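Local coordinates for protein ATP-dependent RNA helicase HrpB (Escherichia coli, PDB 6EUD) that hydrolyses ATP to ADP and phosphate as a DExH-box helicase of the DEAH/RHA type and binds single-stranded RNA, at residues A[679-682]-A[683-686]; A[622-625]-A[626-629]; A[604-608]-A[609-613]. All coordinates share one frame; numbering follows the deposited sequence.

Interaction 1: A[679-682]-A[683-686]; sequences RGLK and SLDI
The peptide carbonyl of Gly680 is the flat group here, and one face of it meets Ser683: Ser683 N donates to Gly680 O at 2.9 Å from a position 66° out of the carbonyl plane, well off either lone pair. Ser683 CB lies near the same oxygen, on the same face, 3.2 Å away. With Leu681 and Lys682 at the two corners, the bond closes a type I beta turn. Leu681 and Leu684 leave this turn side by side, pointing the same way, and their methyls CD2 and CD1 meet at 3.9 Å. Leu684 CG stands beside its own backbone N (chi1 -63°), which also brings CD1 within 3.7 Å of Leu681 O. An alanine here would drop the branch, would probably leave Leu681 CD2 without its apolar neighbour and is likely to open a gap against Leu668 and Val675. Across the turn's exit, a water donates to Leu681 O at 2.9 Å and to Leu684 O at 2.7 Å. Asp685 then caps helix 686-692 through Gln688 N. The chemistry thus divides: a direct bond and water serve the turn's carbonyls, while the buried leucines pack on each other, and Leu684 on Leu668 and Val675.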
ATOM      1  N   ARG A 679     -37.190  18.742 -17.316  1.00 60.63           N
ATOM      2  CA  ARG A 679     -38.183  17.998 -18.093  1.00 69.00           C
ATOM      3  C   ARG A 679     -37.580  17.273 -19.306  1.00 64.32           C
ATOM      4  O   ARG A 679     -38.056  16.212 -19.717  1.00 66.26           O
ATOM      5  CB  ARG A 679     -39.289  18.944 -18.562  1.00 84.59           C
ATOM      6  CG  ARG A 679     -39.990  19.698 -17.439  1.00 96.64           C
ATOM      7  CD  ARG A 679     -40.545  21.028 -17.932  1.00106.86           C
ATOM      8  NE  ARG A 679     -41.820  21.354 -17.299  1.00114.77           N
ATOM      9  CZ  ARG A 679     -42.842  21.930 -17.926  1.00121.09           C
ATOM     10  NH1 ARG A 679     -42.740  22.248 -19.210  1.00122.66           N
ATOM     11  NH2 ARG A 679     -43.967  22.188 -17.270  1.00124.12           N
ATOM     12  N   GLY A 680     -36.533  17.854 -19.872  1.00 59.63           N
ATOM     13  CA  GLY A 680     -35.925  17.332 -21.077  1.00 56.56           C
ATOM     14  C   GLY A 680     -35.020  16.164 -20.794  1.00 56.53           C
ATOM     15  O   GLY A 680     -34.650  15.442 -21.713  1.00 62.31           O
ATOM     16  N   LEU A 681     -34.656  15.973 -19.528  1.00 52.56           N
ATOM     17  CA  LEU A 681     -33.849  14.814 -19.132  1.00 51.48           C
ATOM     18  C   LEU A 681     -34.520  13.486 -19.515  1.00 51.44           C
ATOM     19  O   LEU A 681     -33.836  12.541 -19.880  1.00 52.08           O
ATOM     20  CB  LEU A 681     -33.565  14.822 -17.626  1.00 50.02           C
ATOM     21  CG  LEU A 681     -32.400  15.687 -17.142  1.00 54.81           C
ATOM     22  CD1 LEU A 681     -32.162  15.508 -15.642  1.00 53.79           C
ATOM     23  CD2 LEU A 681     -31.138  15.371 -17.932  1.00 53.87           C
ATOM     24  N   LYS A 682     -35.853  13.425 -19.432  1.00 51.49           N
ATOM     25  CA  LYS A 682     -36.595  12.214 -19.785  1.00 48.14           C
ATOM     26  C   LYS A 682     -36.693  12.033 -21.303  1.00 46.01           C
ATOM     27  O   LYS A 682     -37.102  10.994 -21.770  1.00 46.57           O
ATOM     28  CB  LYS A 682     -38.006  12.236 -19.183  1.00 50.36           C
ATOM     29  CG  LYS A 682     -38.100  11.898 -17.701  1.00 52.19           C
ATOM     30  CD  LYS A 682     -37.860  10.413 -17.451  1.00 54.31           C
ATOM     31  CE  LYS A 682     -38.183  10.016 -16.011  1.00 56.03           C
ATOM     32  NZ  LYS A 682     -37.888   8.581 -15.727  1.00 55.74           N
ATOM     33  N   SER A 683     -36.310  13.048 -22.066  1.00 49.27           N
ATOM     34  CA  SER A 683     -36.386  13.006 -23.528  1.00 51.74           C
ATOM     35  C   SER A 683     -35.125  12.423 -24.193  1.00 48.47           C
ATOM     36  O   SER A 683     -35.133  12.071 -25.376  1.00 46.68           O
ATOM     37  CB  SER A 683     -36.633  14.419 -24.065  1.00 58.65           C
ATOM     38  OG  SER A 683     -37.716  15.026 -23.381  1.00 64.94           O
ATOM     39  N   LEU A 684     -34.034  12.360 -23.439  1.00 47.79           N
ATOM     40  CA  LEU A 684     -32.786  11.809 -23.955  1.00 45.89           C
ATOM     41  C   LEU A 684     -32.965  10.361 -24.366  1.00 42.87           C
ATOM     42  O   LEU A 684     -33.536   9.575 -23.619  1.00 45.32           O
ATOM     43  CB  LEU A 684     -31.682  11.919 -22.912  1.00 42.87           C
ATOM     44  CG  LEU A 684     -31.335  13.348 -22.521  1.00 48.94           C
ATOM     45  CD1 LEU A 684     -30.491  13.353 -21.262  1.00 49.41           C
ATOM     46  CD2 LEU A 684     -30.622  14.053 -23.670  1.00 51.21           C
ATOM     47  N   ASP A 685     -32.471  10.025 -25.555  1.00 39.77           N
ATOM     48  CA  ASP A 685     -32.565   8.678 -26.103  1.00 33.89           C
ATOM     49  C   ASP A 685     -31.485   7.812 -25.506  1.00 34.18           C
ATOM     50  O   ASP A 685     -30.357   7.736 -26.024  1.00 36.91           O
ATOM     51  CB  ASP A 685     -32.461   8.694 -27.630  1.00 34.52           C
ATOM     52  CG  ASP A 685     -32.914   7.390 -28.262  1.00 39.61           C
ATOM     53  OD1 ASP A 685     -32.770   6.319 -27.636  1.00 41.95           O
ATOM     54  OD2 ASP A 685     -33.413   7.426 -29.397  1.00 42.85           O
ATOM     55  N   ILE A 686     -31.841   7.156 -24.407  1.00 34.01           N
ATOM     56  CA  ILE A 686     -30.885   6.410 -23.604  1.00 34.51           C
ATOM     57  C   ILE A 686     -30.304   5.235 -24.361  1.00 33.84           C
ATOM     58  O   ILE A 686     -29.122   4.926 -24.206  1.00 34.06           O
ATOM     59  CB  ILE A 686     -31.546   5.925 -22.285  1.00 42.65           C
ATOM     60  CG1 ILE A 686     -31.911   7.139 -21.405  1.00 39.24           C
ATOM     61  CG2 ILE A 686     -30.656   4.939 -21.533  1.00 26.73           C
ATOM     62  CD1 ILE A 686     -30.743   8.044 -21.091  1.00 38.65           C
TER
HETATM   63  O   HOH W   1     -33.477   9.829 -20.920  1.00 47.79           O
HETATM   64  O   HOH W   2     -36.320   8.854 -24.124  1.00 43.73           O

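Interaction 2: A[622-625]-A[626-629]; sequences KGLS and VLNW
Leu624 O carries the polar side of this contact, gripped by two donors from opposite faces of its carbonyl plane. Leu627 N reaches it at 2.9 Å in a fairly straight bond of 160°, closing a tight turn, while Trp629 NE1 comes from the other face at 3.0 Å. The oxygen lies only 7° out of the indole plane, so the ring meets it edge-on, although the N-H is bent to 139°. Trp629 CG sits beside its backbone N, and the ring plane stands nearly perpendicular to that of CA, CB and CG, bringing NE1 round to Leu624 O. Both bonds satisfy the same backbone oxygen, and the one from NE1 also limits rotation of the indole. Gly623 O receives a weak bond from Val626 N at 3.4 Å. Leu627 O accepts from Lys682 NZ, which also gives a weak bond to Ser625 O, and Lys622 NZ finds its countercharge in Glu577. The side chains of Leu624 and Leu627 cross obliquely, CD2 meeting CD1 at 4.1 Å. The segment links helix 608-622 to helix 631-646: Leu624 packs on helix 657-662 and on Ile619, Leu627 rests on Ile686, and Trp629 touches helices 686-692 and 631-646.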
ATOM      1  N   LYS A 622     -29.278  11.969  -7.781  1.00 55.14           N
ATOM      2  CA  LYS A 622     -30.584  11.310  -7.761  1.00 51.83           C
ATOM      3  C   LYS A 622     -30.557   9.894  -8.331  1.00 48.34           C
ATOM      4  O   LYS A 622     -31.485   9.112  -8.109  1.00 51.43           O
ATOM      5  CB  LYS A 622     -31.611  12.151  -8.526  1.00 52.37           C
ATOM      6  CG  LYS A 622     -31.978  13.444  -7.840  1.00 55.20           C
ATOM      7  CD  LYS A 622     -32.497  13.158  -6.457  1.00 57.72           C
ATOM      8  CE  LYS A 622     -33.183  14.362  -5.849  1.00 60.27           C
ATOM      9  NZ  LYS A 622     -32.237  15.468  -5.664  1.00 61.70           N
ATOM     10  N   GLY A 623     -29.499   9.574  -9.067  1.00 43.18           N
ATOM     11  CA  GLY A 623     -29.367   8.270  -9.686  1.00 44.17           C
ATOM     12  C   GLY A 623     -29.867   8.237 -11.124  1.00 48.09           C
ATOM     13  O   GLY A 623     -30.561   9.144 -11.584  1.00 53.46           O
ATOM     14  N   LEU A 624     -29.517   7.178 -11.839  1.00 45.30           N
ATOM     15  CA  LEU A 624     -29.886   7.044 -13.241  1.00 43.87           C
ATOM     16  C   LEU A 624     -31.397   6.975 -13.479  1.00 41.03           C
ATOM     17  O   LEU A 624     -31.874   7.204 -14.588  1.00 39.65           O
ATOM     18  CB  LEU A 624     -29.230   5.802 -13.819  1.00 42.58           C
ATOM     19  CG  LEU A 624     -27.722   5.873 -13.850  1.00 42.40           C
ATOM     20  CD1 LEU A 624     -27.203   4.541 -14.353  1.00 45.77           C
ATOM     21  CD2 LEU A 624     -27.305   7.009 -14.766  1.00 40.39           C
ATOM     22  N   SER A 625     -32.137   6.648 -12.432  1.00 38.89           N
ATOM     23  CA  SER A 625     -33.584   6.583 -12.487  1.00 38.27           C
ATOM     24  C   SER A 625     -34.283   7.829 -13.054  1.00 40.55           C
ATOM     25  O   SER A 625     -35.432   7.734 -13.471  1.00 38.05           O
ATOM     26  CB  SER A 625     -34.102   6.299 -11.076  1.00 46.29           C
ATOM     27  OG  SER A 625     -35.356   6.901 -10.827  1.00 54.51           O
ATOM     28  N   VAL A 626     -33.624   8.992 -13.060  1.00 42.29           N
ATOM     29  CA  VAL A 626     -34.282  10.197 -13.596  1.00 45.49           C
ATOM     30  C   VAL A 626     -34.262  10.230 -15.120  1.00 40.13           C
ATOM     31  O   VAL A 626     -34.941  11.046 -15.729  1.00 41.02           O
ATOM     32  CB  VAL A 626     -33.654  11.528 -13.078  1.00 37.94           C
ATOM     33  CG1 VAL A 626     -33.980  11.755 -11.599  1.00 35.66           C
ATOM     34  CG2 VAL A 626     -32.151  11.588 -13.357  1.00 33.20           C
ATOM     35  N   LEU A 627     -33.477   9.347 -15.724  1.00 33.16           N
ATOM     36  CA  LEU A 627     -33.454   9.205 -17.171  1.00 41.00           C
ATOM     37  C   LEU A 627     -34.598   8.304 -17.614  1.00 45.69           C
ATOM     38  O   LEU A 627     -35.236   7.640 -16.780  1.00 45.05           O
ATOM     39  CB  LEU A 627     -32.115   8.633 -17.627  1.00 41.46           C
ATOM     40  CG  LEU A 627     -30.969   9.539 -17.183  1.00 36.72           C
ATOM     41  CD1 LEU A 627     -29.648   8.913 -17.525  1.00 31.20           C
ATOM     42  CD2 LEU A 627     -31.137  10.919 -17.824  1.00 35.85           C
ATOM     43  N   ASN A 628     -34.870   8.295 -18.918  1.00 45.37           N
ATOM     44  CA  ASN A 628     -35.939   7.449 -19.453  1.00 45.81           C
ATOM     45  C   ASN A 628     -35.446   6.071 -19.876  1.00 42.68           C
ATOM     46  O   ASN A 628     -34.964   5.882 -21.000  1.00 41.46           O
ATOM     47  CB  ASN A 628     -36.623   8.116 -20.641  1.00 45.22           C
ATOM     48  CG  ASN A 628     -37.813   7.331 -21.123  1.00 47.16           C
ATOM     49  OD1 ASN A 628     -38.426   6.594 -20.352  1.00 44.46           O
ATOM     50  ND2 ASN A 628     -38.156   7.483 -22.401  1.00 49.48           N
ATOM     51  N   TRP A 629     -35.584   5.109 -18.975  1.00 40.55           N
ATOM     52  CA  TRP A 629     -35.136   3.753 -19.241  1.00 38.93           C
ATOM     53  C   TRP A 629     -36.244   2.905 -19.845  1.00 40.38           C
ATOM     54  O   TRP A 629     -36.988   2.244 -19.122  1.00 46.05           O
ATOM     55  CB  TRP A 629     -34.611   3.127 -17.951  1.00 37.66           C
ATOM     56  CG  TRP A 629     -33.307   3.723 -17.575  1.00 38.40           C
ATOM     57  CD1 TRP A 629     -33.098   4.805 -16.771  1.00 35.80           C
ATOM     58  CD2 TRP A 629     -32.018   3.306 -18.043  1.00 33.65           C
ATOM     59  NE1 TRP A 629     -31.749   5.075 -16.696  1.00 36.51           N
ATOM     60  CE2 TRP A 629     -31.068   4.171 -17.471  1.00 36.37           C
ATOM     61  CE3 TRP A 629     -31.579   2.280 -18.887  1.00 34.33           C
ATOM     62  CZ2 TRP A 629     -29.689   4.036 -17.709  1.00 38.63           C
ATOM     63  CZ3 TRP A 629     -30.208   2.144 -19.132  1.00 35.61           C
ATOM     64  CH2 TRP A 629     -29.281   3.021 -18.544  1.00 35.81           C
TER

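Interaction 3: A[604-608]-A[609-613]; sequences AKPSE and DELHQ
Ser607 and Glu610 form a capping box, the reciprocal pairing that closes the first turn of helix 608-622. In one direction Ser607 OG accepts from Glu610 N at 3.1 Å; in the other, Ser607 N donates to Glu610 OE1, also at 3.1 Å. The carboxylate is met on its anti side, 27° out of its plane. Each half depends on a torsion: Ser607 OG stands between its own N and carbonyl carbon (chi1 76°), over the start of the helix, whereas Glu610 stretches out beyond CG to reach back to the backbone N of the serine. Its other oxygen, OE2, is held by a salt bridge to Arg589, which positions the carboxylate from outside. Next to the box, Pro606 CG meets Leu611 CD1 at 4.2 Å, and these two residues occupy the places of a hydrophobic staple, the residue before the cap and the fourth after it. Regular helical bonds then take over, from Leu611 N to Ser607 O and from His612 N to Glu608 O. Farther out, His612 is fixed by NE2, which is hydrogen-bonded to Val675 O, while its ring touches Leu669 and Met672. The carboxylate of Glu608 stands near the ring, the two planes 87° apart. Over one face of the imidazole, shifted toward its rim, lies Glu608 O, 3.0 Å from ND1 but too poorly angled to bond with it.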
ATOM      1  N   ALA A 604     -26.663  31.322 -10.430  1.00 92.96           N
ATOM      2  CA  ALA A 604     -26.982  32.421 -11.339  1.00100.26           C
ATOM      3  C   ALA A 604     -27.315  31.852 -12.715  1.00103.75           C
ATOM      4  O   ALA A 604     -26.995  30.696 -12.992  1.00111.16           O
ATOM      5  CB  ALA A 604     -25.823  33.407 -11.429  1.00103.33           C
ATOM      6  N   LYS A 605     -27.956  32.656 -13.564  1.00 98.25           N
ATOM      7  CA  LYS A 605     -28.308  32.238 -14.922  1.00 88.19           C
ATOM      8  C   LYS A 605     -27.101  31.620 -15.620  1.00 82.27           C
ATOM      9  O   LYS A 605     -26.171  32.325 -15.995  1.00 83.93           O
ATOM     10  CB  LYS A 605     -28.823  33.420 -15.740  1.00 85.72           C
ATOM     11  CG  LYS A 605     -29.209  34.635 -14.913  1.00 84.94           C
ATOM     12  CD  LYS A 605     -28.818  35.919 -15.626  1.00 85.33           C
ATOM     13  CE  LYS A 605     -29.189  37.145 -14.806  1.00 87.40           C
ATOM     14  NZ  LYS A 605     -28.487  38.376 -15.275  1.00 88.53           N
ATOM     15  N   PRO A 606     -27.110  30.291 -15.788  1.00 78.05           N
ATOM     16  CA  PRO A 606     -25.918  29.591 -16.272  1.00 74.56           C
ATOM     17  C   PRO A 606     -25.830  29.508 -17.793  1.00 70.62           C
ATOM     18  O   PRO A 606     -26.847  29.521 -18.485  1.00 66.55           O
ATOM     19  CB  PRO A 606     -26.079  28.188 -15.677  1.00 70.33           C
ATOM     20  CG  PRO A 606     -27.579  28.027 -15.440  1.00 70.56           C
ATOM     21  CD  PRO A 606     -28.247  29.371 -15.613  1.00 75.33           C
ATOM     22  N   SER A 607     -24.608  29.406 -18.306  1.00 71.47           N
ATOM     23  CA  SER A 607     -24.424  29.065 -19.701  1.00 75.04           C
ATOM     24  C   SER A 607     -25.027  27.692 -19.894  1.00 80.40           C
ATOM     25  O   SER A 607     -25.353  27.002 -18.921  1.00 79.96           O
ATOM     26  CB  SER A 607     -22.951  29.052 -20.099  1.00 73.80           C
ATOM     27  OG  SER A 607     -22.304  27.883 -19.617  1.00 70.57           O
ATOM     28  N   GLU A 608     -25.157  27.265 -21.139  1.00 85.17           N
ATOM     29  CA  GLU A 608     -25.806  25.989 -21.366  1.00 86.21           C
ATOM     30  C   GLU A 608     -24.879  24.819 -21.172  1.00 86.58           C
ATOM     31  O   GLU A 608     -25.324  23.740 -20.799  1.00 86.23           O
ATOM     32  CB  GLU A 608     -26.425  25.929 -22.743  1.00 86.01           C
ATOM     33  CG  GLU A 608     -27.593  26.861 -22.825  1.00 91.68           C
ATOM     34  CD  GLU A 608     -28.880  26.102 -22.818  1.00 95.16           C
ATOM     35  OE1 GLU A 608     -28.898  24.987 -23.378  1.00 94.09           O
ATOM     36  OE2 GLU A 608     -29.862  26.605 -22.228  1.00 98.33           O
ATOM     37  N   ASP A 609     -23.593  25.032 -21.411  1.00 88.93           N
ATOM     38  CA  ASP A 609     -22.600  24.026 -21.094  1.00 89.97           C
ATOM     39  C   ASP A 609     -22.557  23.859 -19.580  1.00 90.02           C
ATOM     40  O   ASP A 609     -22.324  22.761 -19.077  1.00 97.69           O
ATOM     41  CB  ASP A 609     -21.234  24.423 -21.652  1.00 94.78           C
ATOM     42  CG  ASP A 609     -21.215  24.460 -23.169  1.00 99.19           C
ATOM     43  OD1 ASP A 609     -22.303  24.539 -23.778  1.00100.50           O
ATOM     44  OD2 ASP A 609     -20.112  24.445 -23.752  1.00103.01           O
ATOM     45  N   GLU A 610     -22.796  24.954 -18.858  1.00 84.37           N
ATOM     46  CA  GLU A 610     -22.843  24.918 -17.396  1.00 74.79           C
ATOM     47  C   GLU A 610     -24.072  24.160 -16.894  1.00 66.15           C
ATOM     48  O   GLU A 610     -23.979  23.304 -16.003  1.00 62.13           O
ATOM     49  CB  GLU A 610     -22.829  26.333 -16.823  1.00 72.88           C
ATOM     50  CG  GLU A 610     -21.436  26.898 -16.658  1.00 74.83           C
ATOM     51  CD  GLU A 610     -21.425  28.300 -16.078  1.00 75.73           C
ATOM     52  OE1 GLU A 610     -22.461  28.994 -16.150  1.00 74.86           O
ATOM     53  OE2 GLU A 610     -20.371  28.698 -15.537  1.00 76.09           O
ATOM     54  N   LEU A 611     -25.217  24.478 -17.483  1.00 57.75           N
ATOM     55  CA  LEU A 611     -26.481  23.863 -17.107  1.00 55.27           C
ATOM     56  C   LEU A 611     -26.448  22.348 -17.296  1.00 56.66           C
ATOM     57  O   LEU A 611     -26.866  21.592 -16.412  1.00 58.48           O
ATOM     58  CB  LEU A 611     -27.623  24.468 -17.927  1.00 54.13           C
ATOM     59  CG  LEU A 611     -29.005  23.913 -17.631  1.00 55.22           C
ATOM     60  CD1 LEU A 611     -29.455  24.353 -16.245  1.00 57.48           C
ATOM     61  CD2 LEU A 611     -29.982  24.349 -18.705  1.00 54.67           C
ATOM     62  N   HIS A 612     -25.952  21.910 -18.446  1.00 50.91           N
ATOM     63  CA  HIS A 612     -25.882  20.494 -18.732  1.00 51.06           C
ATOM     64  C   HIS A 612     -24.998  19.799 -17.727  1.00 46.65           C
ATOM     65  O   HIS A 612     -25.324  18.711 -17.238  1.00 47.94           O
ATOM     66  CB  HIS A 612     -25.370  20.266 -20.142  1.00 52.48           C
ATOM     67  CG  HIS A 612     -26.278  20.816 -21.185  1.00 53.91           C
ATOM     68  ND1 HIS A 612     -25.833  21.228 -22.420  1.00 57.23           N
ATOM     69  CD2 HIS A 612     -27.615  21.030 -21.172  1.00 57.33           C
ATOM     70  CE1 HIS A 612     -26.859  21.674 -23.126  1.00 61.20           C
ATOM     71  NE2 HIS A 612     -27.951  21.563 -22.393  1.00 61.59           N
ATOM     72  N   GLN A 613     -23.887  20.443 -17.406  1.00 41.30           N
ATOM     73  CA  GLN A 613     -22.971  19.895 -16.433  1.00 40.68           C
ATOM     74  C   GLN A 613     -23.660  19.820 -15.067  1.00 42.36           C
ATOM     75  O   GLN A 613     -23.555  18.800 -14.371  1.00 40.42           O
ATOM     76  CB  GLN A 613     -21.687  20.727 -16.362  1.00 41.60           C
ATOM     77  CG  GLN A 613     -20.588  20.085 -15.503  1.00 48.67           C
ATOM     78  CD  GLN A 613     -20.072  18.741 -16.074  1.00 52.49           C
ATOM     79  OE1 GLN A 613     -19.878  18.602 -17.286  1.00 56.86           O
ATOM     80  NE2 GLN A 613     -19.859  17.758 -15.193  1.00 46.03           N
TER

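How the interactions relate
In this example, three turns and caps close one after another along the chain, and two of them meet in the fold. Interactions 1 and 2 are direct neighbours, their centres about 9 Å apart: Lys682 O packs at 3.1 Å from Asn628 CB, and Ile686 CG1 at 3.3 Å from Asn628 O. Interaction 3 stands apart, its centre about 17 Å from that of interaction 1 and about 20 Å from that of interaction 2, without touching either. Helix 608-622 nevertheless runs from the capped start in interaction 3 to the turn of interaction 2, and Val675 meets both His612 and Leu684. All three lie away from the predicted ATP site and the DEFH box.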